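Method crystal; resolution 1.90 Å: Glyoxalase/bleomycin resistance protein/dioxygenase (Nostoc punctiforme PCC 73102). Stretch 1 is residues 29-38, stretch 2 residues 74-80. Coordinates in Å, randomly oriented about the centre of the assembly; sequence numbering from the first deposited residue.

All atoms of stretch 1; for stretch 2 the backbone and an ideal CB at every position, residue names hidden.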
# COMPACT_ATOMS: atom_id res chain seq x y z
N ASP A 29 -5.17 -12.24 -13.01
CA ASP A 29 -5.73 -11.84 -14.30
C ASP A 29 -5.40 -10.37 -14.58
O ASP A 29 -6.15 -9.48 -14.19
CB ASP A 29 -7.25 -12.04 -14.29
CG ASP A 29 -7.87 -11.91 -15.67
OD1 ASP A 29 -7.38 -11.10 -16.48
OD2 ASP A 29 -8.86 -12.62 -15.95
N MSE A 30 -4.30 -10.13 -15.28
CA MSE A 30 -3.87 -8.77 -15.59
C MSE A 30 -4.92 -7.86 -16.23
O MSE A 30 -5.08 -6.72 -15.81
CB MSE A 30 -2.62 -8.80 -16.48
CG MSE A 30 -2.10 -7.42 -16.88
SE MSE A 30 -1.70 -6.28 -15.35
CE MSE A 30 0.08 -6.92 -14.96
N GLN A 31 -5.62 -8.34 -17.24
CA GLN A 31 -6.62 -7.50 -17.89
C GLN A 31 -7.81 -7.19 -16.99
O GLN A 31 -8.38 -6.10 -17.06
CB GLN A 31 -7.09 -8.15 -19.20
CG GLN A 31 -5.94 -8.40 -20.18
CD GLN A 31 -5.14 -7.14 -20.48
OE1 GLN A 31 -3.90 -7.16 -20.52
NE2 GLN A 31 -5.84 -6.03 -20.71
N ALA A 32 -8.20 -8.14 -16.13
CA ALA A 32 -9.31 -7.90 -15.22
C ALA A 32 -8.89 -6.81 -14.23
O ALA A 32 -9.70 -5.97 -13.84
CB ALA A 32 -9.67 -9.18 -14.47
N SER A 33 -7.62 -6.83 -13.83
CA SER A 33 -7.11 -5.84 -12.90
C SER A 33 -6.89 -4.48 -13.56
O SER A 33 -7.13 -3.45 -12.94
CB SER A 33 -5.82 -6.35 -12.24
OG SER A 33 -6.10 -7.50 -11.45
N ARG A 34 -6.42 -4.47 -14.81
CA ARG A 34 -6.23 -3.20 -15.51
C ARG A 34 -7.62 -2.58 -15.69
O ARG A 34 -7.78 -1.37 -15.61
CB ARG A 34 -5.62 -3.41 -16.91
CG ARG A 34 -4.16 -3.84 -16.92
CD ARG A 34 -3.62 -3.89 -18.36
NE ARG A 34 -3.56 -2.56 -18.99
CZ ARG A 34 -4.37 -2.15 -19.97
NH1 ARG A 34 -5.31 -2.96 -20.45
NH2 ARG A 34 -4.24 -0.93 -20.47
N TYR A 35 -8.62 -3.42 -15.92
CA TYR A 35 -9.98 -2.92 -16.10
C TYR A 35 -10.49 -2.30 -14.79
O TYR A 35 -11.06 -1.21 -14.78
CB TYR A 35 -10.91 -4.05 -16.52
CG TYR A 35 -12.22 -3.54 -17.08
CD1 TYR A 35 -12.30 -3.05 -18.38
CD2 TYR A 35 -13.38 -3.53 -16.30
CE1 TYR A 35 -13.50 -2.55 -18.90
CE2 TYR A 35 -14.58 -3.03 -16.80
CZ TYR A 35 -14.63 -2.55 -18.10
OH TYR A 35 -15.82 -2.06 -18.60
N PHE A 36 -10.28 -3.02 -13.70
CA PHE A 36 -10.71 -2.58 -12.37
C PHE A 36 -10.06 -1.25 -11.97
O PHE A 36 -10.74 -0.27 -11.72
CB PHE A 36 -10.36 -3.66 -11.35
CG PHE A 36 -10.83 -3.36 -9.95
CD1 PHE A 36 -12.15 -3.61 -9.57
CD2 PHE A 36 -9.95 -2.88 -8.99
CE1 PHE A 36 -12.58 -3.38 -8.27
CE2 PHE A 36 -10.36 -2.65 -7.68
CZ PHE A 36 -11.68 -2.90 -7.31
N TYR A 37 -8.73 -1.24 -11.89
CA TYR A 37 -8.00 -0.04 -11.47
C TYR A 37 -7.96 1.10 -12.48
O TYR A 37 -8.12 2.26 -12.10
CB TYR A 37 -6.57 -0.42 -11.07
CG TYR A 37 -6.53 -1.23 -9.79
CD1 TYR A 37 -6.81 -0.64 -8.56
CD2 TYR A 37 -6.24 -2.60 -9.82
CE1 TYR A 37 -6.81 -1.39 -7.38
CE2 TYR A 37 -6.25 -3.36 -8.65
CZ TYR A 37 -6.53 -2.75 -7.43
OH TYR A 37 -6.53 -3.50 -6.28
N GLY A 38 -7.75 0.78 -13.75
CA GLY A 38 -7.67 1.83 -14.76
C GLY A 38 -8.99 2.30 -15.34
O GLY A 38 -9.27 3.50 -15.39
N UNK A 74 2.47 5.48 -7.21
CA UNK A 74 2.31 4.43 -8.20
C UNK A 74 1.73 3.13 -7.66
O UNK A 74 2.06 2.70 -6.55
CB UNK A 74 3.67 4.14 -8.85
N UNK A 75 0.87 2.51 -8.46
CA UNK A 75 0.28 1.22 -8.12
C UNK A 75 0.84 0.28 -9.19
O UNK A 75 0.53 0.44 -10.37
CB UNK A 75 -1.25 1.25 -8.09
N UNK A 76 1.68 -0.66 -8.78
CA UNK A 76 2.26 -1.61 -9.72
C UNK A 76 1.46 -2.90 -9.69
O UNK A 76 1.15 -3.41 -8.62
CB UNK A 76 3.73 -1.88 -9.39
N UNK A 77 1.14 -3.42 -10.87
CA UNK A 77 0.42 -4.67 -10.96
C UNK A 77 1.36 -5.65 -11.63
O UNK A 77 1.87 -5.39 -12.72
CB UNK A 77 -0.90 -4.52 -11.72
N UNK A 78 1.63 -6.77 -10.96
CA UNK A 78 2.51 -7.80 -11.47
C UNK A 78 1.68 -9.01 -11.85
O UNK A 78 1.04 -9.61 -11.00
CB UNK A 78 3.58 -8.17 -10.44
N UNK A 79 1.69 -9.35 -13.13
CA UNK A 79 0.93 -10.50 -13.59
C UNK A 79 1.49 -11.80 -13.06
O UNK A 79 2.65 -12.14 -13.32
CB UNK A 79 0.90 -10.54 -15.12
N UNK A 80 0.68 -12.52 -12.30
CA UNK A 80 1.07 -13.79 -11.70
C UNK A 80 -0.08 -14.78 -11.90
O UNK A 80 -0.75 -15.16 -10.94
CB UNK A 80 1.41 -13.62 -10.22

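Stretch 2 is an extended strand running nearly antiparallel to the helix of stretch 1, at 163° between their directions, with axes 9.3 Å apart at closest approach. Side chains on alternate positions can therefore face the helix, and what it offers them is Met 30, the CB of Ser 33 and the ring of Tyr 37.

At position 74 the CB lies out of reach of stretch 1, so the helix sets no requirement. The extended backbone, phi/psi -103/141, is comfortable for a beta-branched residue, and the deposited one is Ile 74.

Position 75 points its CB toward the helix, but nothing of stretch 1 lies within 5.5 Å of that atom. The nearest partner ahead is the flat face of the Tyr 37 ring. A side chain must extend to use it, so Leu, Met or an aromatic would suit, whereas Ala would stop short. The residue is Leu 75, with chi1 t and chi2 p. Its CD2 sits 3.7 Å from the centroid of the Tyr 37 ring, 22° off the ring normal, a CH-pi contact over the face; the closest pair is Leu 75 CD2 to Tyr 37 CD1, at 3.4 Å.

Position 76 is again out of reach, and stretch 1 leaves polar and apolar residues equally possible. It is Asp 76.

Position 77 faces the helix most intimately. Its ideal CB is 4.1 Å from Met 30 SE and 5.3 Å from Ser 33 CB, with Tyr 37 farther along, so this largely apolar setting favours a medium-sized aliphatic such as Leu, Ile or Met. Leu 77, chi1 m and chi2 t, has more of its surface covered by stretch 1 than any other residue of the strand. Its CD1 reaches 4.0 Å from Ser 33 CB and 4.1 Å from Tyr 37 CD2, so one methyl touches two residues a helical turn apart, while Met 30 CE packs 3.3 Å from the backbone atom Leu 77 O.

Position 78 points away, leaving its side chain free of demands from the helix; large or small would serve. Phe 78 takes it.

At position 79 the CB would point sideways, and an ideal one would lie 3.7 Å from Met 30 CE. That is close but not a clash, and phi/psi of -68/119 is open to ordinary residues, so a small side chain such as Ala is plausible. The residue is Gly 79; Met 30 CE lies 3.4 Å from Gly 79 N, packed against the strand's backbone.

Position 80, beyond the strand, points away; a polar or charged residue is one possibility, and Glu 80 is found.

Stretch 2, residues 74-80: ILDLFGE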
# COMPACT_ATOMS: atom_id res chain seq x y z
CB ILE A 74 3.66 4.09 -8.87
CG1 ILE A 74 4.21 5.33 -9.57
CG2 ILE A 74 3.47 2.95 -9.88
CD1 ILE A 74 5.66 5.20 -10.03
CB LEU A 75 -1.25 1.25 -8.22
CG LEU A 75 -1.95 -0.09 -8.04
CD1 LEU A 75 -1.73 -0.60 -6.62
CD2 LEU A 75 -3.45 0.05 -8.32
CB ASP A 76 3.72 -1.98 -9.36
CG ASP A 76 4.69 -0.84 -9.58
OD1 ASP A 76 4.47 -0.02 -10.50
OD2 ASP A 76 5.69 -0.78 -8.83
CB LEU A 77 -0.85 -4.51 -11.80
CG LEU A 77 -1.86 -3.46 -11.32
CD1 LEU A 77 -3.06 -3.47 -12.24
CD2 LEU A 77 -2.29 -3.76 -9.88
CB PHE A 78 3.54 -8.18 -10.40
CG PHE A 78 4.62 -7.16 -10.21
CD1 PHE A 78 5.76 -7.18 -11.02
CD2 PHE A 78 4.50 -6.16 -9.25
CE1 PHE A 78 6.75 -6.22 -10.88
CE2 PHE A 78 5.49 -5.18 -9.11
CZ PHE A 78 6.62 -5.21 -9.93
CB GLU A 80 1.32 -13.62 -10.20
CG GLU A 80 2.53 -12.76 -9.84
CD GLU A 80 3.84 -13.38 -10.30
OE1 GLU A 80 3.86 -14.61 -10.53
OE2 GLU A 80 4.84 -12.65 -10.41
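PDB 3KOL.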